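Local coordinates for protein Mypaa.01249.c (Mycobacterium paratuberculosis, PDB 3RD5) that probably acts as an oxidoreductase of the short-chain dehydrogenase/reductase family, although its substrate and precise reaction are not known, at residues R182-S188 against T287-L291; T176-Q180 against R191-A195; R133-V137 against T235-Q241; A81-A87 against L125-L130; N115-F120 against N172-T176. All coordinates share one frame. Residues are numbered along the deposited sequence.

Interaction 1: residues R182-S188 against T287-L291; sequences RLTAAGS and TEFPL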
# COMPACT_ATOMS: atom_id res chain seq x y z
N ARG A 182 -11.90 -12.52 0.89
CA ARG A 182 -12.17 -12.80 2.29
C ARG A 182 -13.16 -11.85 2.92
O ARG A 182 -14.00 -12.26 3.73
CB ARG A 182 -10.86 -12.86 3.05
CG ARG A 182 -10.08 -14.14 2.77
CD ARG A 182 -8.71 -14.08 3.39
NE ARG A 182 -7.95 -15.31 3.26
CZ ARG A 182 -7.75 -16.19 4.25
NH1 ARG A 182 -8.25 -15.99 5.43
NH2 ARG A 182 -6.96 -17.23 4.07
N LEU A 183 -13.09 -10.57 2.55
CA LEU A 183 -14.02 -9.57 3.07
C LEU A 183 -15.42 -9.91 2.61
O LEU A 183 -16.37 -9.89 3.41
CB LEU A 183 -13.61 -8.16 2.63
CG LEU A 183 -12.34 -7.58 3.26
CD1 LEU A 183 -11.94 -6.29 2.56
CD2 LEU A 183 -12.54 -7.36 4.79
N THR A 184 -15.57 -10.23 1.33
CA THR A 184 -16.90 -10.58 0.78
C THR A 184 -17.44 -11.84 1.46
O THR A 184 -18.61 -11.85 1.89
CB THR A 184 -16.81 -10.75 -0.73
OG1 THR A 184 -16.46 -9.49 -1.34
CG2 THR A 184 -18.16 -11.26 -1.32
N ALA A 185 -16.59 -12.85 1.64
CA ALA A 185 -17.03 -14.08 2.31
C ALA A 185 -17.45 -13.85 3.75
O ALA A 185 -18.35 -14.56 4.24
CB ALA A 185 -15.95 -15.11 2.24
N ALA A 186 -16.83 -12.89 4.44
CA ALA A 186 -17.16 -12.55 5.83
C ALA A 186 -18.37 -11.65 5.94
O ALA A 186 -18.78 -11.35 7.06
CB ALA A 186 -15.96 -11.83 6.49
N GLY A 187 -18.95 -11.20 4.83
CA GLY A 187 -20.05 -10.24 4.86
C GLY A 187 -19.65 -8.86 5.35
O GLY A 187 -20.47 -8.09 5.86
N SER A 188 -18.37 -8.51 5.16
CA SER A 188 -17.89 -7.20 5.58
C SER A 188 -18.26 -6.13 4.55
O SER A 188 -18.21 -6.41 3.34
CB SER A 188 -16.37 -7.24 5.73
OG SER A 188 -15.84 -5.96 6.00
N THR A 287 0.44 -13.35 11.67
CA THR A 287 -0.84 -12.63 11.69
C THR A 287 -1.80 -13.40 10.80
O THR A 287 -1.40 -14.20 9.95
CB THR A 287 -0.77 -11.15 11.23
OG1 THR A 287 -0.50 -11.09 9.82
CG2 THR A 287 0.29 -10.40 12.02
N GLU A 288 -3.09 -13.24 11.05
CA GLU A 288 -4.12 -13.91 10.29
C GLU A 288 -5.30 -13.01 10.00
O GLU A 288 -5.53 -12.04 10.72
CB GLU A 288 -4.61 -15.18 10.99
CG GLU A 288 -5.35 -14.99 12.25
CD GLU A 288 -5.84 -16.31 12.87
OE1 GLU A 288 -5.33 -17.40 12.51
OE2 GLU A 288 -6.76 -16.23 13.72
N PHE A 289 -6.05 -13.33 8.96
CA PHE A 289 -7.28 -12.61 8.64
C PHE A 289 -8.23 -12.71 9.85
O PHE A 289 -8.53 -13.83 10.28
CB PHE A 289 -7.95 -13.19 7.38
CG PHE A 289 -9.19 -12.47 6.98
CD1 PHE A 289 -9.11 -11.24 6.34
CD2 PHE A 289 -10.44 -12.99 7.24
CE1 PHE A 289 -10.26 -10.57 5.95
CE2 PHE A 289 -11.57 -12.32 6.84
CZ PHE A 289 -11.50 -11.10 6.23
N PRO A 290 -8.71 -11.58 10.38
CA PRO A 290 -9.39 -11.60 11.70
C PRO A 290 -10.90 -11.52 11.64
O PRO A 290 -11.55 -11.57 12.72
CB PRO A 290 -8.85 -10.32 12.33
CG PRO A 290 -8.80 -9.41 11.19
CD PRO A 290 -8.25 -10.21 10.06
N LEU A 291 -11.50 -11.42 10.46
CA LEU A 291 -12.95 -11.24 10.36
C LEU A 291 -13.65 -12.54 9.99
O LEU A 291 -13.02 -13.58 9.77
CB LEU A 291 -13.32 -10.13 9.39
CG LEU A 291 -12.59 -8.79 9.53
CD1 LEU A 291 -13.02 -7.76 8.47
CD2 LEU A 291 -12.77 -8.22 10.94
OXT LEU A 291 -14.91 -12.53 9.98

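Interaction 2: residues T176-Q180 against R191-A195; sequences TSELQ and RALAA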
# COMPACT_ATOMS: atom_id res chain seq x y z
N THR A 176 -4.46 -7.74 -2.51
CA THR A 176 -5.72 -7.02 -2.68
C THR A 176 -6.87 -7.93 -3.13
O THR A 176 -7.97 -7.88 -2.56
CB THR A 176 -5.53 -5.90 -3.68
OG1 THR A 176 -4.54 -4.96 -3.21
CG2 THR A 176 -6.86 -5.13 -4.00
N SER A 177 -6.61 -8.80 -4.10
CA SER A 177 -7.65 -9.74 -4.59
C SER A 177 -8.10 -10.70 -3.51
O SER A 177 -9.29 -10.93 -3.32
CB SER A 177 -7.12 -10.52 -5.78
OG SER A 177 -6.89 -9.67 -6.89
N GLU A 178 -7.14 -11.30 -2.80
CA GLU A 178 -7.49 -12.29 -1.78
C GLU A 178 -8.14 -11.61 -0.57
O GLU A 178 -9.08 -12.15 -0.01
CB GLU A 178 -6.30 -13.15 -1.39
CG GLU A 178 -6.53 -14.16 -0.29
CD GLU A 178 -7.45 -15.30 -0.61
OE1 GLU A 178 -7.91 -15.43 -1.75
OE2 GLU A 178 -7.68 -16.10 0.35
N LEU A 179 -7.67 -10.43 -0.21
CA LEU A 179 -8.30 -9.68 0.90
C LEU A 179 -9.76 -9.40 0.52
O LEU A 179 -10.68 -9.62 1.33
CB LEU A 179 -7.56 -8.35 1.17
CG LEU A 179 -8.18 -7.47 2.24
CD1 LEU A 179 -8.40 -8.19 3.59
CD2 LEU A 179 -7.31 -6.24 2.45
N GLN A 180 -10.03 -8.95 -0.71
CA GLN A 180 -11.40 -8.70 -1.08
C GLN A 180 -12.24 -9.97 -1.04
O GLN A 180 -13.38 -9.95 -0.57
CB GLN A 180 -11.49 -8.02 -2.45
CG GLN A 180 -12.95 -7.66 -2.81
CD GLN A 180 -13.53 -6.67 -1.84
OE1 GLN A 180 -13.05 -5.55 -1.73
NE2 GLN A 180 -14.61 -7.05 -1.15
N ARG A 191 -13.91 -2.63 1.63
CA ARG A 191 -13.36 -2.91 0.29
C ARG A 191 -11.84 -2.87 0.34
O ARG A 191 -11.24 -2.07 1.07
CB ARG A 191 -13.85 -1.93 -0.77
CG ARG A 191 -15.23 -2.19 -1.18
CD ARG A 191 -15.77 -1.04 -2.02
NE ARG A 191 -16.23 0.05 -1.16
CZ ARG A 191 -16.91 1.09 -1.59
NH1 ARG A 191 -17.08 1.29 -2.89
NH2 ARG A 191 -17.41 1.95 -0.70
N ALA A 192 -11.22 -3.70 -0.48
CA ALA A 192 -9.78 -3.67 -0.77
C ALA A 192 -9.57 -3.24 -2.20
O ALA A 192 -10.10 -3.85 -3.12
CB ALA A 192 -9.16 -5.08 -0.52
N LEU A 193 -8.78 -2.18 -2.38
CA LEU A 193 -8.52 -1.57 -3.69
C LEU A 193 -7.04 -1.40 -3.86
O LEU A 193 -6.27 -1.44 -2.90
CB LEU A 193 -9.20 -0.18 -3.77
CG LEU A 193 -10.68 -0.12 -3.39
CD1 LEU A 193 -11.21 1.33 -3.33
CD2 LEU A 193 -11.50 -0.93 -4.37
N ALA A 194 -6.61 -1.19 -5.09
CA ALA A 194 -5.21 -0.91 -5.37
C ALA A 194 -5.09 0.27 -6.33
O ALA A 194 -6.03 0.62 -7.02
CB ALA A 194 -4.50 -2.18 -5.96
N ALA A 195 -3.90 0.88 -6.34
CA ALA A 195 -3.56 1.99 -7.23
C ALA A 195 -2.11 1.88 -7.59
O ALA A 195 -1.32 1.23 -6.88
CB ALA A 195 -3.83 3.36 -6.52
O HOH W 1 -5.52 -3.47 -0.96

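Interaction 3: residues R133-V137 against T235-Q241; sequences RVVTV and TLYAASQ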
# COMPACT_ATOMS: atom_id res chain seq x y z
N ARG A 133 -12.13 1.21 3.83
CA ARG A 133 -11.34 0.55 2.81
C ARG A 133 -9.86 0.52 3.09
O ARG A 133 -9.32 1.36 3.87
CB ARG A 133 -11.59 1.19 1.43
CG ARG A 133 -11.10 2.62 1.32
CD ARG A 133 -11.47 3.32 0.03
NE ARG A 133 -12.93 3.44 -0.14
CZ ARG A 133 -13.52 4.00 -1.19
NH1 ARG A 133 -12.82 4.40 -2.23
NH2 ARG A 133 -14.86 4.07 -1.22
N VAL A 134 -9.19 -0.43 2.42
CA VAL A 134 -7.74 -0.55 2.33
C VAL A 134 -7.35 -0.26 0.89
O VAL A 134 -7.91 -0.85 -0.03
CB VAL A 134 -7.28 -1.96 2.71
CG1 VAL A 134 -5.75 -2.08 2.59
CG2 VAL A 134 -7.77 -2.37 4.14
N VAL A 135 -6.40 0.64 0.68
CA VAL A 135 -5.82 0.94 -0.64
C VAL A 135 -4.37 0.55 -0.58
O VAL A 135 -3.61 1.12 0.23
CB VAL A 135 -5.93 2.43 -1.00
CG1 VAL A 135 -5.30 2.71 -2.37
CG2 VAL A 135 -7.41 2.88 -1.00
N THR A 136 -3.94 -0.37 -1.47
CA THR A 136 -2.51 -0.77 -1.53
C THR A 136 -1.90 -0.27 -2.82
O THR A 136 -2.49 -0.48 -3.89
CB THR A 136 -2.42 -2.31 -1.39
OG1 THR A 136 -3.00 -2.70 -0.13
CG2 THR A 136 -0.95 -2.77 -1.39
N VAL A 137 -0.75 0.37 -2.72
CA VAL A 137 -0.09 0.96 -3.87
C VAL A 137 0.84 -0.08 -4.49
O VAL A 137 1.72 -0.62 -3.80
CB VAL A 137 0.62 2.29 -3.52
CG1 VAL A 137 1.15 2.95 -4.81
CG2 VAL A 137 -0.36 3.26 -2.79
N THR A 235 -3.66 7.21 -6.23
CA THR A 235 -4.04 6.76 -4.89
C THR A 235 -5.27 7.51 -4.36
O THR A 235 -6.17 6.91 -3.77
CB THR A 235 -2.90 6.94 -3.91
OG1 THR A 235 -1.73 6.26 -4.39
CG2 THR A 235 -3.25 6.40 -2.53
N LEU A 236 -5.29 8.82 -4.58
CA LEU A 236 -6.38 9.66 -4.08
C LEU A 236 -7.74 9.30 -4.70
O LEU A 236 -8.77 9.34 -4.05
CB LEU A 236 -6.02 11.14 -4.29
CG LEU A 236 -4.89 11.68 -3.40
CD1 LEU A 236 -4.34 13.04 -3.91
CD2 LEU A 236 -5.34 11.77 -1.93
N TYR A 237 -7.71 8.92 -5.99
CA TYR A 237 -8.91 8.42 -6.66
C TYR A 237 -9.38 7.09 -6.02
O TYR A 237 -10.54 6.95 -5.64
CB TYR A 237 -8.61 8.25 -8.15
CG TYR A 237 -9.76 7.84 -9.04
CD1 TYR A 237 -10.12 6.51 -9.15
CD2 TYR A 237 -10.40 8.75 -9.84
CE1 TYR A 237 -11.09 6.09 -10.06
CE2 TYR A 237 -11.37 8.33 -10.75
CZ TYR A 237 -11.69 7.01 -10.84
OH TYR A 237 -12.66 6.61 -11.76
N ALA A 238 -8.45 6.16 -5.82
CA ALA A 238 -8.79 4.89 -5.16
C ALA A 238 -9.30 5.09 -3.72
O ALA A 238 -10.19 4.38 -3.27
CB ALA A 238 -7.59 3.94 -5.16
N ALA A 239 -8.77 6.09 -3.03
CA ALA A 239 -9.18 6.35 -1.63
C ALA A 239 -10.52 7.00 -1.49
O ALA A 239 -11.09 6.95 -0.40
CB ALA A 239 -8.13 7.23 -0.94
N SER A 240 -11.02 7.62 -2.57
CA SER A 240 -12.19 8.49 -2.47
C SER A 240 -13.42 8.08 -3.29
O SER A 240 -14.51 8.58 -2.99
CB SER A 240 -11.80 9.92 -2.82
OG SER A 240 -11.39 10.05 -4.16
N GLN A 241 -13.24 7.32 -4.37
CA GLN A 241 -14.34 7.08 -5.32
C GLN A 241 -15.10 5.82 -4.99
O GLN A 241 -14.59 4.93 -4.36
CB GLN A 241 -13.80 7.03 -6.74
CG GLN A 241 -13.06 8.28 -7.17
CD GLN A 241 -13.87 9.56 -7.02
OE1 GLN A 241 -13.59 10.46 -6.14
NE2 GLN A 241 -14.90 9.67 -7.84
O HOH W 2 -16.88 6.21 -2.11

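Interaction 4: residues A81-A87 against L125-L130; sequences ADGVSGA and LLLPRL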
# COMPACT_ATOMS: atom_id res chain seq x y z
N ALA A 81 0.13 -0.55 15.29
CA ALA A 81 -1.26 -0.92 15.12
C ALA A 81 -2.05 -0.84 16.40
O ALA A 81 -3.21 -0.42 16.39
CB ALA A 81 -1.37 -2.33 14.50
N ASP A 82 -1.45 -1.29 17.49
CA ASP A 82 -2.15 -1.30 18.77
C ASP A 82 -2.49 0.10 19.24
O ASP A 82 -3.43 0.28 20.01
CB ASP A 82 -1.31 -2.03 19.81
CG ASP A 82 -1.33 -3.56 19.63
OD1 ASP A 82 -2.18 -4.10 18.87
OD2 ASP A 82 -0.48 -4.21 20.27
N GLY A 83 -1.73 1.09 18.78
CA GLY A 83 -2.00 2.48 19.07
C GLY A 83 -3.06 3.17 18.25
O GLY A 83 -3.40 4.33 18.55
N VAL A 84 -3.56 2.50 17.21
CA VAL A 84 -4.62 3.08 16.37
C VAL A 84 -5.97 2.61 16.88
O VAL A 84 -6.32 1.42 16.75
CB VAL A 84 -4.45 2.67 14.89
CG1 VAL A 84 -5.56 3.27 14.04
CG2 VAL A 84 -3.11 3.15 14.38
N SER A 85 -6.73 3.52 17.48
CA SER A 85 -8.03 3.12 18.03
C SER A 85 -9.10 2.84 16.98
O SER A 85 -10.04 2.08 17.22
CB SER A 85 -8.55 4.17 19.01
OG SER A 85 -8.62 5.41 18.39
N GLY A 86 -8.95 3.44 15.80
CA GLY A 86 -9.89 3.25 14.71
C GLY A 86 -9.45 4.09 13.54
O GLY A 86 -8.74 5.08 13.70
N ALA A 87 -9.83 3.67 12.33
CA ALA A 87 -9.59 4.48 11.14
C ALA A 87 -10.64 4.17 10.10
O ALA A 87 -11.31 3.13 10.15
CB ALA A 87 -8.19 4.26 10.57
N LEU A 125 -3.91 -6.56 11.43
CA LEU A 125 -4.03 -6.04 12.79
C LEU A 125 -5.01 -4.87 12.88
O LEU A 125 -5.71 -4.75 13.91
CB LEU A 125 -2.66 -5.63 13.30
CG LEU A 125 -1.68 -6.77 13.54
CD1 LEU A 125 -0.26 -6.25 13.69
CD2 LEU A 125 -2.10 -7.62 14.78
N LEU A 126 -5.16 -4.07 11.83
CA LEU A 126 -6.09 -2.93 11.84
C LEU A 126 -7.52 -3.27 11.40
O LEU A 126 -8.47 -2.54 11.73
CB LEU A 126 -5.55 -1.80 10.99
CG LEU A 126 -4.31 -1.11 11.52
CD1 LEU A 126 -3.83 0.03 10.55
CD2 LEU A 126 -4.58 -0.51 12.91
N LEU A 127 -7.70 -4.32 10.60
CA LEU A 127 -8.98 -4.63 9.99
C LEU A 127 -10.19 -4.60 10.93
O LEU A 127 -11.22 -4.05 10.52
CB LEU A 127 -8.95 -5.98 9.25
CG LEU A 127 -8.48 -5.95 7.82
CD1 LEU A 127 -8.23 -7.37 7.31
CD2 LEU A 127 -9.44 -5.24 6.85
N PRO A 128 -10.07 -5.13 12.15
CA PRO A 128 -11.22 -5.08 13.06
C PRO A 128 -11.68 -3.67 13.46
O PRO A 128 -12.79 -3.54 14.02
CB PRO A 128 -10.72 -5.85 14.29
CG PRO A 128 -9.64 -6.69 13.78
CD PRO A 128 -8.95 -5.89 12.74
N ARG A 129 -10.85 -2.67 13.23
CA ARG A 129 -11.12 -1.29 13.61
C ARG A 129 -11.15 -0.32 12.43
O ARG A 129 -11.16 0.90 12.61
CB ARG A 129 -10.11 -0.84 14.67
CG ARG A 129 -10.14 -1.76 15.91
CD ARG A 129 -9.34 -1.21 17.09
NE ARG A 129 -7.95 -1.01 16.76
CZ ARG A 129 -7.04 -1.95 16.64
NH1 ARG A 129 -7.35 -3.23 16.80
NH2 ARG A 129 -5.78 -1.61 16.35
N LEU A 130 -11.24 -0.87 11.23
CA LEU A 130 -11.38 -0.09 9.99
C LEU A 130 -12.84 -0.05 9.56
O LEU A 130 -13.58 -1.05 9.67
CB LEU A 130 -10.56 -0.70 8.85
CG LEU A 130 -9.04 -0.61 8.93
CD1 LEU A 130 -8.38 -1.21 7.66
CD2 LEU A 130 -8.55 0.84 9.20
O HOH W 3 -3.78 -3.88 16.80

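Interaction 5: residues N115-F120 against N172-T176; sequences NHLGHF and NLLFT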
# COMPACT_ATOMS: atom_id res chain seq x y z
N ASN A 115 7.41 -4.02 1.46
CA ASN A 115 6.34 -3.58 0.58
C ASN A 115 5.11 -4.46 0.73
O ASN A 115 3.99 -3.97 0.62
CB ASN A 115 6.82 -3.66 -0.86
CG ASN A 115 7.97 -2.72 -1.19
OD1 ASN A 115 8.34 -1.85 -0.38
ND2 ASN A 115 8.56 -2.88 -2.38
N HIS A 116 5.32 -5.75 0.97
CA HIS A 116 4.22 -6.69 1.15
C HIS A 116 4.04 -7.17 2.60
O HIS A 116 2.98 -6.98 3.19
CB HIS A 116 4.36 -7.90 0.19
CG HIS A 116 3.38 -8.98 0.45
ND1 HIS A 116 2.03 -8.82 0.29
CD2 HIS A 116 3.56 -10.24 0.90
CE1 HIS A 116 1.40 -9.93 0.65
NE2 HIS A 116 2.32 -10.83 1.02
N LEU A 117 5.04 -7.84 3.17
CA LEU A 117 4.80 -8.52 4.45
C LEU A 117 4.47 -7.60 5.60
O LEU A 117 3.58 -7.89 6.40
CB LEU A 117 5.95 -9.49 4.82
CG LEU A 117 6.15 -10.65 3.83
CD1 LEU A 117 7.53 -11.35 4.01
CD2 LEU A 117 5.02 -11.71 3.89
N GLY A 118 5.16 -6.46 5.66
CA GLY A 118 4.86 -5.53 6.76
C GLY A 118 3.44 -4.94 6.61
O GLY A 118 2.74 -4.77 7.60
N HIS A 119 3.05 -4.65 5.39
CA HIS A 119 1.68 -4.19 5.07
C HIS A 119 0.62 -5.25 5.32
O HIS A 119 -0.48 -4.97 5.79
CB HIS A 119 1.60 -3.66 3.64
CG HIS A 119 2.16 -2.27 3.48
ND1 HIS A 119 2.96 -1.93 2.40
CD2 HIS A 119 1.96 -1.14 4.19
CE1 HIS A 119 3.24 -0.62 2.49
NE2 HIS A 119 2.68 -0.13 3.59
N PHE A 120 0.96 -6.51 5.02
CA PHE A 120 0.07 -7.64 5.29
C PHE A 120 -0.23 -7.72 6.79
O PHE A 120 -1.40 -7.83 7.20
CB PHE A 120 0.76 -8.92 4.81
CG PHE A 120 -0.04 -10.18 5.02
CD1 PHE A 120 -0.92 -10.60 4.05
CD2 PHE A 120 0.06 -10.91 6.19
CE1 PHE A 120 -1.69 -11.75 4.23
CE2 PHE A 120 -0.71 -12.07 6.37
CZ PHE A 120 -1.59 -12.47 5.41
N ASN A 172 1.44 -7.23 -3.90
CA ASN A 172 0.49 -6.19 -3.50
C ASN A 172 -0.87 -6.38 -4.16
O ASN A 172 -1.93 -6.15 -3.55
CB ASN A 172 0.98 -4.79 -3.89
CG ASN A 172 2.19 -4.26 -3.12
OD1 ASN A 172 2.98 -3.49 -3.72
ND2 ASN A 172 2.31 -4.54 -1.82
N LEU A 173 -0.87 -6.81 -5.42
CA LEU A 173 -2.12 -7.05 -6.16
C LEU A 173 -2.82 -8.35 -5.73
O LEU A 173 -4.04 -8.38 -5.55
CB LEU A 173 -1.87 -7.02 -7.69
CG LEU A 173 -1.59 -5.62 -8.19
CD1 LEU A 173 -1.16 -5.65 -9.66
CD2 LEU A 173 -2.86 -4.74 -8.15
N LEU A 174 -2.04 -9.42 -5.59
CA LEU A 174 -2.59 -10.70 -5.13
C LEU A 174 -3.15 -10.55 -3.71
O LEU A 174 -4.16 -11.18 -3.36
CB LEU A 174 -1.51 -11.76 -5.19
CG LEU A 174 -1.05 -12.18 -6.58
CD1 LEU A 174 0.22 -13.04 -6.47
CD2 LEU A 174 -2.15 -12.95 -7.35
N PHE A 175 -2.49 -9.74 -2.90
CA PHE A 175 -2.97 -9.37 -1.54
C PHE A 175 -4.35 -8.73 -1.62
O PHE A 175 -5.29 -9.09 -0.90
CB PHE A 175 -1.97 -8.41 -0.89
CG PHE A 175 -2.46 -7.80 0.37
CD1 PHE A 175 -2.60 -8.51 1.53
CD2 PHE A 175 -2.72 -6.45 0.39
CE1 PHE A 175 -3.03 -7.90 2.70
CE2 PHE A 175 -3.10 -5.82 1.56
CZ PHE A 175 -3.28 -6.57 2.71
N THR A 176 -4.46 -7.74 -2.51
CA THR A 176 -5.72 -7.02 -2.68
C THR A 176 -6.87 -7.93 -3.13
O THR A 176 -7.97 -7.88 -2.56
CB THR A 176 -5.53 -5.90 -3.68
OG1 THR A 176 -4.54 -4.96 -3.21
CG2 THR A 176 -6.86 -5.13 -4.00
O HOH W 4 0.77 -6.31 -0.11

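Interaction 1: residues R182-S188 against T287-L291
Phe289 lies at the heart of this contact, in which the C-terminal tail of the chain packs across the last turn of helix 161-185. Its ring carries Arg182 CB over one face, 3.7 Å from the Phe289 centroid and 14° off the ring normal, a CH-pi contact. Ala186 CB lies at the ring edge, 4.4 Å from Phe289 CE2. Leu183 adds an apolar contact, CD2 to Phe289 CE1 at 4.1 Å. Arg182 stretches along the aromatic residue, bringing its NH1 to 3.4 Å from Phe289 CB; the charge itself is met by a salt bridge from NE to Glu178 and a cation-pi contact with Trp278. Leu291 finishes the tail: its CD1 touches Leu183 CD2 at 3.7 Å, and its terminal OXT lies 3.7 Å from Ala186 CB. The helix ends beside it in a Schellman motif, Ser188 N to Leu183 O and Gly187 N to Thr184 O, both 3.0 Å, with Gly187 at positive phi. The two segments are joined by packing alone, near the surface. Around them, helix 271-285 supplies Trp278 against Phe289 and Glu282, which binds Phe289 N, while Leu127, just past helix 110-126, also touches the Phe289 ring.

Interaction 2: residues T176-Q180 against R191-A195
In this Rossmann-type sheet, helix 161-185 connects strand 133-137 to strand 191-195 in a beta-alpha-beta crossover, and here the helix lies against the strand that follows it. The segment axes are almost antiparallel, at 167°, and approach to 7.5 Å. So close a fit is possible because Ala192, whose CB points toward the helix, carries only a methyl group. Leu179, with chi1 t and chi2 p, sets CD2 3.7 Å from Ala192 CB. Thr176 adopts the m rotamer, which sends its two branches different ways: CG2 packs on the strand backbone, 3.6 Å from Ala192 O and 3.7 Å from Leu193 C, whereas OG1 is hydrogen-bonded to Asn172 O one turn back and lies 3.9 Å from Ala194 CB. Gln180 starts out sideways, but chi1 t followed by chi2 and chi3 both near 63° folds its amide round to the strand, where OE1 accepts a hydrogen bond from Ala192 N at 2.9 Å with a nearly linear angle of 171°; its NE2 binds Thr184. The CA-to-CB bond of Arg191 points away from the helix, though CB still lies 3.8 Å from Gln180 OE1; its NH1 forms a salt bridge with Asp242 and a hydrogen bond with Leu243 O. Where helix and strand leave a gap, one water donates to Thr176 OG1 and to Leu193 O, each at 2.9 Å.

Interaction 3: residues R133-V137 against T235-Q241
Hydrogen bonding is concentrated in one side chain, Arg133, which reaches from the start of strand 133-137 to the C-terminal turn of helix 226-240. Its NH1 donates to two backbone carbonyls, Ala238 O and Gln241 O, each 2.8 Å away and near the guanidinium plane, and NH2 adds a weak bond of 3.3 Å to Gln241 O. The cationic group thus draws together one carbonyl from the last turn of the helix and one from the loop just after it. A water links Arg133 NH2 to Ser240 O through two weak bonds. Apolar packing takes over farther along the strand. Val135 straddles the helix surface, with CG1 3.8 Å from Ala238 CB and 4.2 Å from Thr235 CG2, and CG2 3.9 Å from Ala239 CA. Val137 CG2 makes a plain van der Waals contact with the hydroxyl, Thr235 OG1, at 3.7 Å. Small residues on the helix let the segment axes approach to 8.6 Å, nearly antiparallel at 163°. In the Rossmann-type fold, helix 226-240 covers the sheet face that bears Val135, next to helix 27-38, while Thr136 points the other way, onto Asn172, Phe175 and Thr176 of helix 161-185; strands 87-92 and 191-195 flank strand 133-137.

Interaction 4: residues A81-A87 against L125-L130
Alanine, valine and leucine side chains pack where the ends of helices 74-82 and 110-126 meet. Ala81 CB sits 3.7 Å from Leu125 CB and 4.0 Å from Leu126 CD2, and the same Leu126 CD2 touches Val84 CB at 3.7 Å. Deeper in, Ala87 CB meets Leu130 CD2 at 3.7 Å. At this level the two backbones run side by side as the chain enters the sheet: Ala87 and Leu130 form a parallel bridge, with Ala87 N donating to Arg129 O at 3.1 Å and Leu130 CA making a CH...O contact of 3.2 Å to Ala87 O. Gly86 CA also approaches Arg129 O, at 3.4 Å. Arg129 closes the outer edge, folding its side chain over the turn that follows helix 74-82. There Val84 O accepts from Arg129 NE at 2.9 Å and from Arg129 NH2 at 3.1 Å, and a water bridges Arg129 NH2 (3.1 Å) to Asp82 OD1 (2.6 Å). The guanidinium therefore meets neutral carbonyls directly and the acid only through water, so the join between the two helix-to-strand turns rests on backbone recognition and leucine packing, without a direct salt bridge.

Interaction 5: residues N115-F120 against N172-T176
The two helical segments run in roughly the same direction, 31° apart, with axes 10.4 Å from each other; His116 and Asn172 bring their CA atoms to 6.0 Å. A wider pi-type turn at 115-117 leaves Asn115 O 4.9 Å from His119 N, too far for the usual helical bond. Side chains use this carbonyl instead: His119 ND1 donates to Asn115 O at 2.9 Å, while its NE2 is hydrogen-bonded to Thr22 OG1, and Asn172 ND2 donates to Asn115 O at 3.0 Å. Helices 110-126 and 161-185 are neighbours on one side of the Rossmann-type sheet, and the second carries Tyr165 and Lys169, spaced as in the Tyr-x-x-x-Lys signature of short-chain dehydrogenases; both touch the Asn115 side chain, and Lys169 binds Asn172 OD1. A water joins Asn172 ND2 (2.9 Å) to His116 ND1 (2.8 Å), while His116 NE2 pairs with Ser281. Further along, His116 CE1 lies 4.0 Å from Phe175 CB, and Phe120 and Phe175 meet rim to rim, CD1 to CD1 at 3.7 Å.

How the interactions relate
From the N terminus, interaction 4 opens first and closes at 125-130, joining two consecutive helix-to-strand turns; interaction 5 opens within that loop and crosses it, closing at 172-176. Interaction 3 opens at strand 133-137, so it crosses interaction 5, and closes only at 235-241. Inside its span, interaction 2 runs from 176-180 to the adjacent strand 191-195, sharing Thr176 with interaction 5. Interaction 1 starts between the segments of interaction 2 and ends at the C terminus, crossing interactions 2 and 3. Helix 161-185 serves interactions 1, 2 and 5, while Phe289 and Pro290 of the tail reach Leu127 and Pro128 of interaction 4.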